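Local coordinates for protein MlnE (Bacillus amyloliquefaciens subsp. plantarum, PDB 5D2E) that binds NADP as the N-terminal B-type ketoreductase of the macrolactin assembly line and probably reduces keto groups of the growing polyketide, at residues 409-414 with 446-451; 405-410 with 427-432; 35-40 with 493-498. All blocks are in the same frame, centred on the assembly; numbering follows the deposited sequence.

Interaction 1 (409-414 with 446-451); sequences LSAVLP and SINWPL. With NAP (NADP nicotinamide-adenine-dinucleotide phosphate), chain B.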
loop_
_atom_site.group_PDB
_atom_site.type_symbol
_atom_site.label_atom_id
_atom_site.label_comp_id
_atom_site.label_asym_id
_atom_site.label_seq_id
_atom_site.Cartn_x
_atom_site.Cartn_y
_atom_site.Cartn_z
ATOM N N LEU A 409 -7.416 -3.942 3.851
ATOM C CA LEU A 409 -8.167 -2.780 4.111
ATOM C C LEU A 409 -7.440 -1.755 4.988
ATOM O O LEU A 409 -7.738 -0.555 4.880
ATOM C CB LEU A 409 -9.524 -3.154 4.698
ATOM C CG LEU A 409 -10.638 -2.123 4.764
ATOM C CD1 LEU A 409 -11.021 -1.645 3.367
ATOM C CD2 LEU A 409 -11.827 -2.761 5.481
ATOM N N SER A 410 -6.433 -2.180 5.749
ATOM C CA SER A 410 -5.558 -1.269 6.465
ATOM C C SER A 410 -4.833 -0.243 5.544
ATOM O O SER A 410 -4.435 0.808 6.014
ATOM C CB SER A 410 -4.550 -2.016 7.313
ATOM O OG SER A 410 -3.480 -2.551 6.521
ATOM N N ALA A 411 -4.710 -0.554 4.241
ATOM C CA ALA A 411 -4.081 0.404 3.292
ATOM C C ALA A 411 -4.950 1.639 3.114
ATOM O O ALA A 411 -4.482 2.760 2.780
ATOM C CB ALA A 411 -3.798 -0.292 1.949
ATOM N N VAL A 412 -6.224 1.470 3.369
ATOM C CA VAL A 412 -7.217 2.496 3.158
ATOM C C VAL A 412 -7.820 3.059 4.429
ATOM O O VAL A 412 -8.086 4.253 4.504
ATOM C CB VAL A 412 -8.348 1.976 2.207
ATOM C CG1 VAL A 412 -9.382 3.056 2.076
ATOM C CG2 VAL A 412 -7.776 1.705 0.809
ATOM N N LEU A 413 -8.045 2.208 5.435
ATOM C CA LEU A 413 -8.576 2.639 6.695
ATOM C C LEU A 413 -7.640 2.036 7.746
ATOM O O LEU A 413 -7.907 0.946 8.304
ATOM C CB LEU A 413 -9.983 2.047 6.852
ATOM C CG LEU A 413 -11.054 2.367 5.798
ATOM C CD1 LEU A 413 -12.196 1.353 5.880
ATOM C CD2 LEU A 413 -11.573 3.788 5.966
ATOM N N PRO A 414 -6.524 2.686 8.021
ATOM C CA PRO A 414 -5.648 1.920 8.941
ATOM C C PRO A 414 -5.985 2.075 10.398
ATOM O O PRO A 414 -6.820 2.880 10.769
ATOM C CB PRO A 414 -4.227 2.400 8.629
ATOM C CG PRO A 414 -4.433 3.723 7.947
ATOM C CD PRO A 414 -5.782 3.703 7.266
ATOM N N SER A 446 -5.360 -6.278 -7.023
ATOM C CA SER A 446 -5.045 -6.211 -5.637
ATOM C C SER A 446 -6.371 -6.143 -4.916
ATOM O O SER A 446 -7.182 -5.278 -5.224
ATOM C CB SER A 446 -4.234 -4.933 -5.288
ATOM O OG SER A 446 -3.807 -4.945 -3.892
ATOM N N ILE A 447 -6.557 -7.038 -3.917
ATOM C CA ILE A 447 -7.767 -7.049 -3.110
ATOM C C ILE A 447 -7.495 -6.562 -1.685
ATOM O O ILE A 447 -6.678 -7.164 -0.988
ATOM C CB ILE A 447 -8.378 -8.462 -3.012
ATOM C CG1 ILE A 447 -8.659 -9.013 -4.389
ATOM C CG2 ILE A 447 -9.628 -8.414 -2.139
ATOM C CD1 ILE A 447 -9.013 -10.513 -4.439
ATOM N N ASN A 448 -8.147 -5.481 -1.269
ATOM C CA ASN A 448 -7.970 -4.998 0.080
ATOM C C ASN A 448 -8.974 -5.790 1.003
ATOM O O ASN A 448 -10.163 -5.392 1.187
ATOM C CB ASN A 448 -8.279 -3.565 0.177
ATOM C CG ASN A 448 -7.371 -2.688 -0.701
ATOM O OD1 ASN A 448 -7.807 -2.228 -1.738
ATOM N ND2 ASN A 448 -6.164 -2.409 -0.237
ATOM N N TRP A 449 -8.474 -6.893 1.508
ATOM C CA TRP A 449 -9.258 -7.728 2.433
ATOM C C TRP A 449 -9.425 -7.122 3.839
ATOM O O TRP A 449 -8.492 -6.558 4.382
ATOM C CB TRP A 449 -8.544 -9.032 2.640
ATOM C CG TRP A 449 -8.448 -9.932 1.482
ATOM C CD1 TRP A 449 -7.278 -10.403 0.920
ATOM C CD2 TRP A 449 -9.509 -10.533 0.736
ATOM N NE1 TRP A 449 -7.563 -11.227 -0.094
ATOM C CE2 TRP A 449 -8.918 -11.344 -0.236
ATOM C CE3 TRP A 449 -10.909 -10.491 0.812
ATOM C CZ2 TRP A 449 -9.677 -12.145 -1.132
ATOM C CZ3 TRP A 449 -11.674 -11.335 -0.056
ATOM C CH2 TRP A 449 -11.048 -12.090 -1.062
ATOM N N PRO A 450 -10.622 -7.237 4.417
ATOM C CA PRO A 450 -10.810 -6.970 5.812
ATOM C C PRO A 450 -10.396 -8.211 6.633
ATOM O O PRO A 450 -9.853 -9.189 6.077
ATOM C CB PRO A 450 -12.297 -6.716 5.880
ATOM C CG PRO A 450 -12.811 -7.793 4.983
ATOM C CD PRO A 450 -11.772 -7.963 3.884
ATOM N N LEU A 451 -10.629 -8.156 7.953
ATOM C CA LEU A 451 -10.366 -9.326 8.844
ATOM C C LEU A 451 -11.315 -10.465 8.538
ATOM O O LEU A 451 -12.535 -10.260 8.363
ATOM C CB LEU A 451 -10.536 -8.973 10.321
ATOM C CG LEU A 451 -9.345 -8.253 10.879
ATOM C CD1 LEU A 451 -9.704 -7.731 12.280
ATOM C CD2 LEU A 451 -8.138 -9.192 10.872
HETATM P PA NAP B . -0.626 -16.198 7.655
HETATM O O1A NAP B . -1.408 -17.493 8.006
HETATM O O2A NAP B . 0.544 -15.694 8.480
HETATM O O5B NAP B . -0.033 -16.534 6.198
HETATM C C5B NAP B . 0.944 -15.670 5.632
HETATM C C4B NAP B . 2.023 -16.611 5.158
HETATM O O4B NAP B . 3.065 -15.812 4.558
HETATM C C3B NAP B . 2.717 -17.431 6.280
HETATM O O3B NAP B . 2.408 -18.823 6.149
HETATM C C2B NAP B . 4.219 -17.215 6.035
HETATM O O2B NAP B . 4.929 -18.417 6.138
HETATM C C1B NAP B . 4.242 -16.588 4.621
HETATM N N9A NAP B . 5.355 -15.678 4.383
HETATM C C8A NAP B . 5.713 -14.556 5.118
HETATM N N7A NAP B . 6.862 -13.982 4.617
HETATM C C5A NAP B . 7.193 -14.688 3.517
HETATM C C6A NAP B . 8.257 -14.641 2.541
HETATM N N6A NAP B . 9.171 -13.621 2.645
HETATM N N1A NAP B . 8.315 -15.652 1.562
HETATM C C2A NAP B . 7.378 -16.617 1.519
HETATM N N3A NAP B . 6.351 -16.720 2.408
HETATM C C4A NAP B . 6.219 -15.825 3.392
HETATM O O3 NAP B . -1.653 -14.948 7.452
HETATM P PN NAP B . -3.108 -14.990 6.734
HETATM O O1N NAP B . -4.184 -14.617 7.739
HETATM O O2N NAP B . -3.091 -16.208 5.849
HETATM O O5D NAP B . -3.109 -13.755 5.690
HETATM C C5D NAP B . -2.497 -14.025 4.396
HETATM C C4D NAP B . -2.400 -12.760 3.532
HETATM O O4D NAP B . -3.639 -12.071 3.446
HETATM C C3D NAP B . -1.406 -11.783 4.173
HETATM O O3D NAP B . -0.579 -11.242 3.159
HETATM C C2D NAP B . -2.269 -10.734 4.850
HETATM O O2D NAP B . -1.590 -9.452 4.975
HETATM C C1D NAP B . -3.567 -10.720 3.992
HETATM N N1N NAP B . -4.724 -10.313 4.829
HETATM C C2N NAP B . -5.273 -11.174 5.763
HETATM C C3N NAP B . -6.362 -10.843 6.591
HETATM C C7N NAP B . -6.965 -11.841 7.618
HETATM O O7N NAP B . -7.877 -11.489 8.372
HETATM N N7N NAP B . -6.560 -13.115 7.725
HETATM C C4N NAP B . -6.882 -9.547 6.469
HETATM C C5N NAP B . -6.298 -8.661 5.554
HETATM C C6N NAP B . -5.235 -9.065 4.724
HETATM P P2B NAP B . 6.529 -18.516 6.503
HETATM O O1X NAP B . 6.771 -17.856 7.853
HETATM O O2X NAP B . 6.847 -20.045 6.466
HETATM O O3X NAP B . 7.236 -17.761 5.412
#
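L409, just after the end of strand 402-408, meets W449 and P450 at the last part of the neighbouring parallel strand in the NADP-binding, Rossmann-type ketoreductase domain. The 3-10 turn that begins with L409 settles here, with the nicotinamide of NADP beside it.

A single hydrogen bond spans the two segments. L409 N donates to W449 O over 2.9 Å in a bond nearly straight at 172°, yet the donor stands 49° out of the carbonyl plane. It continues the strand pairing into the first residue of the turn, whose L409 O takes both V412 N and L413 N.

The apolar contacts are few. L409 CG lies anti to the backbone N (chi1 -166°), and from there the CD2 branch reaches P450 CB at 4.0 Å, the two side chains crossing obliquely. Beneath the turn, N448 CB packs 3.8 Å from L409 N, while A411 CB touches N448 ND2 at 3.9 Å. The amide of N448 is buried, and residues outside the contact satisfy it: Q494 NE2 bonds to OD1, and ND2 is held by D429 OD2 and S408 O. The group is therefore pinned at both ends. W449 CB points away from the loop, and its indole has I447 CG2 over the centre of one face, with F406 and W452 meeting it edge-to-face.

The closest contacts with the cofactor come from the backbone. W449, P450 and L451 all belong to the NADP pocket, and L451 CA comes to 3.3 Å from O7N, the carboxamide oxygen of the nicotinamide, with L451 CD2 close by. The carbonyl that accepts from L409 also faces the nicotinamide, W449 O lying 3.3 Å from C5N, and P450 O sits 3.0 Å from C4N, the ring carbon that carries the hydride in NADPH.

Interaction 2 (405-410 with 427-432); sequences MFSSLS and CMDGFT. With NAP (NADP nicotinamide-adenine-dinucleotide phosphate), chain B.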
loop_
_atom_site.group_PDB
_atom_site.type_symbol
_atom_site.label_atom_id
_atom_site.label_comp_id
_atom_site.label_asym_id
_atom_site.label_seq_id
_atom_site.Cartn_x
_atom_site.Cartn_y
_atom_site.Cartn_z
ATOM N N MET A 405 -2.821 -9.938 -5.778
ATOM C CA MET A 405 -2.202 -9.554 -4.534
ATOM C C MET A 405 -3.257 -9.495 -3.399
ATOM O O MET A 405 -4.304 -8.832 -3.489
ATOM C CB MET A 405 -1.497 -8.230 -4.744
ATOM C CG MET A 405 -0.302 -8.368 -5.700
ATOM S SD MET A 405 0.208 -6.751 -6.324
ATOM C CE MET A 405 -1.073 -6.627 -7.545
ATOM N N PHE A 406 -2.951 -10.180 -2.287
ATOM C CA PHE A 406 -3.827 -10.160 -1.064
ATOM C C PHE A 406 -3.406 -8.996 -0.195
ATOM O O PHE A 406 -2.460 -9.080 0.621
ATOM C CB PHE A 406 -3.732 -11.507 -0.320
ATOM C CG PHE A 406 -4.544 -12.644 -0.961
ATOM C CD1 PHE A 406 -5.171 -12.517 -2.213
ATOM C CD2 PHE A 406 -4.700 -13.839 -0.313
ATOM C CE1 PHE A 406 -5.944 -13.514 -2.771
ATOM C CE2 PHE A 406 -5.477 -14.860 -0.885
ATOM C CZ PHE A 406 -6.105 -14.699 -2.095
ATOM N N SER A 407 -4.066 -7.870 -0.439
ATOM C CA SER A 407 -3.775 -6.656 0.257
ATOM C C SER A 407 -4.719 -6.570 1.476
ATOM O O SER A 407 -5.350 -7.558 1.863
ATOM C CB SER A 407 -3.915 -5.486 -0.733
ATOM O OG SER A 407 -3.456 -4.283 -0.143
ATOM N N SER A 408 -4.801 -5.405 2.094
ATOM C CA SER A 408 -5.502 -5.232 3.314
ATOM C C SER A 408 -6.233 -3.935 3.267
ATOM O O SER A 408 -5.757 -2.928 2.728
ATOM C CB SER A 408 -4.490 -5.250 4.494
ATOM O OG SER A 408 -5.104 -4.806 5.688
ATOM N N LEU A 409 -7.416 -3.942 3.851
ATOM C CA LEU A 409 -8.167 -2.780 4.111
ATOM C C LEU A 409 -7.440 -1.755 4.988
ATOM O O LEU A 409 -7.738 -0.555 4.880
ATOM C CB LEU A 409 -9.524 -3.154 4.698
ATOM C CG LEU A 409 -10.638 -2.123 4.764
ATOM C CD1 LEU A 409 -11.021 -1.645 3.367
ATOM C CD2 LEU A 409 -11.827 -2.761 5.481
ATOM N N SER A 410 -6.433 -2.180 5.749
ATOM C CA SER A 410 -5.558 -1.269 6.465
ATOM C C SER A 410 -4.833 -0.243 5.544
ATOM O O SER A 410 -4.435 0.808 6.014
ATOM C CB SER A 410 -4.550 -2.016 7.313
ATOM O OG SER A 410 -3.480 -2.551 6.521
ATOM N N CYS A 427 1.457 -0.385 -1.200
ATOM C CA CYS A 427 2.421 -0.544 -2.257
ATOM C C CYS A 427 1.972 -1.575 -3.337
ATOM O O CYS A 427 2.046 -1.270 -4.525
ATOM C CB CYS A 427 3.756 -0.825 -1.671
ATOM S SG CYS A 427 5.003 -0.883 -2.926
ATOM N N MET A 428 1.435 -2.715 -2.938
ATOM C CA MET A 428 0.817 -3.628 -3.883
ATOM C C MET A 428 -0.312 -3.006 -4.651
ATOM O O MET A 428 -0.452 -3.246 -5.838
ATOM C CB MET A 428 0.310 -4.910 -3.183
ATOM C CG MET A 428 1.405 -5.624 -2.467
ATOM S SD MET A 428 1.118 -7.314 -1.947
ATOM C CE MET A 428 -0.331 -7.149 -0.905
ATOM N N ASP A 429 -1.172 -2.260 -3.961
ATOM C CA ASP A 429 -2.279 -1.622 -4.581
ATOM C C ASP A 429 -1.821 -0.705 -5.771
ATOM O O ASP A 429 -2.416 -0.755 -6.870
ATOM C CB ASP A 429 -3.092 -0.776 -3.619
ATOM C CG ASP A 429 -3.647 -1.555 -2.414
ATOM O OD1 ASP A 429 -3.736 -2.790 -2.450
ATOM O OD2 ASP A 429 -4.050 -0.863 -1.455
ATOM N N GLY A 430 -0.778 0.089 -5.541
ATOM C CA GLY A 430 -0.187 0.928 -6.582
ATOM C C GLY A 430 0.614 0.150 -7.637
ATOM O O GLY A 430 0.636 0.539 -8.826
ATOM N N PHE A 431 1.148 -1.009 -7.258
ATOM C CA PHE A 431 1.939 -1.791 -8.169
ATOM C C PHE A 431 1.117 -2.332 -9.331
ATOM O O PHE A 431 1.659 -2.669 -10.394
ATOM C CB PHE A 431 2.680 -2.916 -7.440
ATOM C CG PHE A 431 3.699 -3.631 -8.301
ATOM C CD1 PHE A 431 4.892 -3.000 -8.666
ATOM C CD2 PHE A 431 3.455 -4.913 -8.793
ATOM C CE1 PHE A 431 5.832 -3.650 -9.482
ATOM C CE2 PHE A 431 4.415 -5.579 -9.545
ATOM C CZ PHE A 431 5.591 -4.963 -9.916
ATOM N N THR A 432 -0.204 -2.439 -9.122
ATOM C CA THR A 432 -1.085 -2.861 -10.166
ATOM C C THR A 432 -0.880 -1.950 -11.408
ATOM O O THR A 432 -0.990 -2.430 -12.561
ATOM C CB THR A 432 -2.572 -2.742 -9.801
ATOM O OG1 THR A 432 -2.837 -1.407 -9.442
ATOM C CG2 THR A 432 -2.988 -3.689 -8.648
HETATM P PA NAP B . -0.626 -16.198 7.655
HETATM O O1A NAP B . -1.408 -17.493 8.006
HETATM O O2A NAP B . 0.544 -15.694 8.480
HETATM O O5B NAP B . -0.033 -16.534 6.198
HETATM C C5B NAP B . 0.944 -15.670 5.632
HETATM C C4B NAP B . 2.023 -16.611 5.158
HETATM O O4B NAP B . 3.065 -15.812 4.558
HETATM C C3B NAP B . 2.717 -17.431 6.280
HETATM O O3B NAP B . 2.408 -18.823 6.149
HETATM C C2B NAP B . 4.219 -17.215 6.035
HETATM O O2B NAP B . 4.929 -18.417 6.138
HETATM C C1B NAP B . 4.242 -16.588 4.621
HETATM N N9A NAP B . 5.355 -15.678 4.383
HETATM C C8A NAP B . 5.713 -14.556 5.118
HETATM N N7A NAP B . 6.862 -13.982 4.617
HETATM C C5A NAP B . 7.193 -14.688 3.517
HETATM C C6A NAP B . 8.257 -14.641 2.541
HETATM N N6A NAP B . 9.171 -13.621 2.645
HETATM N N1A NAP B . 8.315 -15.652 1.562
HETATM C C2A NAP B . 7.378 -16.617 1.519
HETATM N N3A NAP B . 6.351 -16.720 2.408
HETATM C C4A NAP B . 6.219 -15.825 3.392
HETATM O O3 NAP B . -1.653 -14.948 7.452
HETATM P PN NAP B . -3.108 -14.990 6.734
HETATM O O1N NAP B . -4.184 -14.617 7.739
HETATM O O2N NAP B . -3.091 -16.208 5.849
HETATM O O5D NAP B . -3.109 -13.755 5.690
HETATM C C5D NAP B . -2.497 -14.025 4.396
HETATM C C4D NAP B . -2.400 -12.760 3.532
HETATM O O4D NAP B . -3.639 -12.071 3.446
HETATM C C3D NAP B . -1.406 -11.783 4.173
HETATM O O3D NAP B . -0.579 -11.242 3.159
HETATM C C2D NAP B . -2.269 -10.734 4.850
HETATM O O2D NAP B . -1.590 -9.452 4.975
HETATM C C1D NAP B . -3.567 -10.720 3.992
HETATM N N1N NAP B . -4.724 -10.313 4.829
HETATM C C2N NAP B . -5.273 -11.174 5.763
HETATM C C3N NAP B . -6.362 -10.843 6.591
HETATM C C7N NAP B . -6.965 -11.841 7.618
HETATM O O7N NAP B . -7.877 -11.489 8.372
HETATM N N7N NAP B . -6.560 -13.115 7.725
HETATM C C4N NAP B . -6.882 -9.547 6.469
HETATM C C5N NAP B . -6.298 -8.661 5.554
HETATM C C6N NAP B . -5.235 -9.065 4.724
HETATM P P2B NAP B . 6.529 -18.516 6.503
HETATM O O1X NAP B . 6.771 -17.856 7.853
HETATM O O2X NAP B . 6.847 -20.045 6.466
HETATM O O3X NAP B . 7.236 -17.761 5.412
#
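M405 meets M428 where strand 402-408 lies against helix 419-437, and its side chain can be followed from CB to its methyl. CB lies 3.9 Å from M428 SD, and CG keeps near the same sulfur. M405 SD then comes to 3.6 Å from M428 CB, so the two thioethers slide past each other in opposite directions. This sulfur also sits at the edge of the F431 ring, near its plane, 4.5 Å from CD2. At SD the chain bends (chi3 -79°), which carries the methyl CE to T432 CG2 at 3.7 Å. M428 runs the other way, its own CE ending 3.3 Å from F406 O and packing on S407.

The polar link lies one residue further along the helix. S407 OG donates to D429 OD1 at 2.8 Å, arriving on the syn side and 30° out of the carboxylate plane; N425 O, outside the two segments, also lies near this hydroxyl and would compete for its single proton. S446 OG bonds to OD1 of the buried carboxylate and OD2 is bonded too, a set of partners consistent with a charged D429.

F406, S407 and S408 line the NADP pocket, S407 O lying 3.2 Å from C6N of the nicotinamide. F406 turns its CB to the other side of the strand, where its ring meets F289 edge-to-face.

The axes of strand 405-408 and helix 427-432 approach to 8.7 Å, their N-to-C directions 131° apart. In this Rossmann-type beta-alpha-beta crossover, helix 419-437 covers strand 402-408 and leads into strand 443-453, with helix 386-394 beside it touching M405, M428 and F431.

Interaction 3 (35-40 with 493-498); sequences THLYEM and SQLAVI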
loop_
_atom_site.group_PDB
_atom_site.type_symbol
_atom_site.label_atom_id
_atom_site.label_comp_id
_atom_site.label_asym_id
_atom_site.label_seq_id
_atom_site.Cartn_x
_atom_site.Cartn_y
_atom_site.Cartn_z
ATOM N N THR A 35 -21.504 -8.467 2.738
ATOM C CA THR A 35 -20.226 -8.387 2.016
ATOM C C THR A 35 -20.401 -7.460 0.837
ATOM O O THR A 35 -21.249 -7.675 -0.010
ATOM C CB THR A 35 -19.804 -9.754 1.531
ATOM O OG1 THR A 35 -19.799 -10.622 2.649
ATOM C CG2 THR A 35 -18.387 -9.753 0.975
ATOM N N HIS A 36 -19.618 -6.402 0.796
ATOM C CA HIS A 36 -19.740 -5.405 -0.264
ATOM C C HIS A 36 -18.327 -5.143 -0.905
ATOM O O HIS A 36 -17.303 -5.147 -0.194
ATOM C CB HIS A 36 -20.313 -4.121 0.355
ATOM C CG HIS A 36 -21.347 -4.353 1.421
ATOM N ND1 HIS A 36 -22.689 -4.535 1.130
ATOM C CD2 HIS A 36 -21.239 -4.425 2.775
ATOM C CE1 HIS A 36 -23.352 -4.742 2.258
ATOM N NE2 HIS A 36 -22.504 -4.667 3.273
ATOM N N LEU A 37 -18.292 -4.973 -2.231
ATOM C CA LEU A 37 -17.077 -4.597 -2.935
ATOM C C LEU A 37 -17.079 -3.097 -3.234
ATOM O O LEU A 37 -18.125 -2.506 -3.524
ATOM C CB LEU A 37 -16.951 -5.357 -4.206
ATOM C CG LEU A 37 -17.056 -6.866 -4.243
ATOM C CD1 LEU A 37 -16.555 -7.288 -5.617
ATOM C CD2 LEU A 37 -16.231 -7.548 -3.203
ATOM N N TYR A 38 -15.902 -2.489 -3.088
ATOM C CA TYR A 38 -15.682 -1.081 -3.248
ATOM C C TYR A 38 -14.476 -0.827 -4.210
ATOM O O TYR A 38 -13.561 -1.617 -4.314
ATOM C CB TYR A 38 -15.375 -0.431 -1.882
ATOM C CG TYR A 38 -16.513 -0.563 -0.926
ATOM C CD1 TYR A 38 -16.736 -1.762 -0.262
ATOM C CD2 TYR A 38 -17.365 0.455 -0.710
ATOM C CE1 TYR A 38 -17.792 -1.910 0.594
ATOM C CE2 TYR A 38 -18.439 0.333 0.149
ATOM C CZ TYR A 38 -18.644 -0.850 0.801
ATOM O OH TYR A 38 -19.714 -0.987 1.649
ATOM N N GLU A 39 -14.538 0.298 -4.911
ATOM C CA GLU A 39 -13.480 0.739 -5.792
ATOM C C GLU A 39 -13.248 2.221 -5.581
ATOM O O GLU A 39 -14.140 2.978 -5.136
ATOM C CB GLU A 39 -13.783 0.419 -7.281
ATOM C CG GLU A 39 -14.979 1.166 -7.815
ATOM C CD GLU A 39 -15.560 0.596 -9.109
ATOM O OE1 GLU A 39 -14.854 -0.114 -9.832
ATOM O OE2 GLU A 39 -16.791 0.816 -9.345
ATOM N N MET A 40 -12.037 2.659 -5.961
ATOM C CA MET A 40 -11.706 4.064 -5.871
ATOM C C MET A 40 -12.442 4.846 -6.938
ATOM O O MET A 40 -12.468 4.453 -8.102
ATOM C CB MET A 40 -10.211 4.254 -6.021
ATOM C CG MET A 40 -9.438 3.709 -4.841
ATOM S SD MET A 40 -9.820 4.675 -3.394
ATOM C CE MET A 40 -8.692 3.822 -2.251
ATOM N N SER A 493 -8.827 -2.980 -11.196
ATOM C CA SER A 493 -7.559 -3.630 -10.807
ATOM C C SER A 493 -7.275 -3.502 -9.303
ATOM O O SER A 493 -6.305 -4.096 -8.817
ATOM C CB SER A 493 -6.416 -3.108 -11.681
ATOM O OG SER A 493 -6.251 -1.764 -11.449
ATOM N N GLN A 494 -8.062 -2.705 -8.602
ATOM C CA GLN A 494 -8.026 -2.660 -7.132
ATOM C C GLN A 494 -9.447 -2.680 -6.600
ATOM O O GLN A 494 -10.288 -1.822 -6.992
ATOM C CB GLN A 494 -7.365 -1.406 -6.584
ATOM C CG GLN A 494 -7.326 -1.401 -5.013
ATOM C CD GLN A 494 -6.760 -0.106 -4.401
ATOM O OE1 GLN A 494 -6.363 0.806 -5.121
ATOM N NE2 GLN A 494 -6.758 -0.019 -3.093
ATOM N N LEU A 495 -9.739 -3.650 -5.724
ATOM C CA LEU A 495 -11.050 -3.735 -5.092
ATOM C C LEU A 495 -10.889 -3.973 -3.591
ATOM O O LEU A 495 -10.018 -4.726 -3.190
ATOM C CB LEU A 495 -11.882 -4.879 -5.719
ATOM C CG LEU A 495 -12.391 -4.609 -7.160
ATOM C CD1 LEU A 495 -12.901 -5.900 -7.744
ATOM C CD2 LEU A 495 -13.495 -3.564 -7.173
ATOM N N ALA A 496 -11.668 -3.248 -2.806
ATOM C CA ALA A 496 -11.740 -3.421 -1.367
ATOM C C ALA A 496 -13.008 -4.214 -0.993
ATOM O O ALA A 496 -14.077 -3.974 -1.499
ATOM C CB ALA A 496 -11.768 -2.136 -0.661
ATOM N N VAL A 497 -12.837 -5.118 -0.042
ATOM C CA VAL A 497 -13.925 -5.950 0.454
ATOM C C VAL A 497 -14.154 -5.517 1.882
ATOM O O VAL A 497 -13.220 -5.512 2.667
ATOM C CB VAL A 497 -13.608 -7.445 0.388
ATOM C CG1 VAL A 497 -14.800 -8.235 0.973
ATOM C CG2 VAL A 497 -13.287 -7.961 -1.027
ATOM N N ILE A 498 -15.367 -5.056 2.178
ATOM C CA ILE A 498 -15.765 -4.620 3.494
ATOM C C ILE A 498 -17.041 -5.409 3.941
ATOM O O ILE A 498 -18.043 -5.487 3.220
ATOM C CB ILE A 498 -16.021 -3.115 3.563
ATOM C CG1 ILE A 498 -14.860 -2.337 2.881
ATOM C CG2 ILE A 498 -16.116 -2.693 5.021
ATOM C CD1 ILE A 498 -15.091 -0.863 2.920
HETATM O O HOH W 1 -10.220 0.881 -7.260
#
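H36 and Y38 pair with I498 and A496 as the hydrogen-bonded positions of an antiparallel ladder, and L37 faces V497 between them in a non-hydrogen-bonded pair. Four backbone bonds tie strand 35-40 to 494-498. The shortest, Y38 N to A496 O, measures 2.8 Å with the donor in the carbonyl plane; I498 N to H36 O is straighter, at 172°, and 3.1 Å long. Between them, CA-H...O contacts fill in the ladder, for example L37 CA to A496 O. At the far end a water takes over from direct pairing, accepting from M40 N and donating to Q494 O.

On the face bearing Y38, A496 and I498, the packing is aromatic on aliphatic. I498 crosses the phenol ring at about a right angle and lays CD1 over one face, 3.9 Å from the ring centroid in a CH-pi contact, displaced toward the rim. I498 CB touches Y38 CE1 at 3.7 Å, and A496 O lies in plane at the ring's edge. I505 of helix 502-509 packs onto H36, Y38 and I498, and the imidazole of H36 reaches past the ladder to bond G500 O through NE2.

On the face of L37 and V497 the two side chains lie side by side and point the same way, with L37 CD2 against V497 CG2 at 3.7 Å. V497 CG1, anti to its backbone N (chi1 178°), reaches T35 CG2 at 3.9 Å.

Strand 35-46 also pairs with 249-257, while 494-499 runs parallel to 443-453. The arrangement thus joins the two Rossmann-like halves of the molecule, consistent with the paired structural and catalytic subdomains of modular polyketide ketoreductases.

How the interactions relate
All three contacts are largely buried, and they follow one another across neighbouring strands. Interactions 1 and 2 share L409 and S410, and both border NADP; interaction 3 stands further out, about 9 Å from the cofactor at its nearest side chain, V497. Chemistry changes with place: interaction 2 is mostly side-chain packing of helix on strand, interaction 1 a backbone link beside the nicotinamide, and interaction 3 a regular ladder with mostly apolar side chains, its M40/Q494 end bridged by water and partly exposed. Interactions 1 and 3 are joined through the backbone as well, N448 N lying 2.8 Å from L495 O in a probable hydrogen bond.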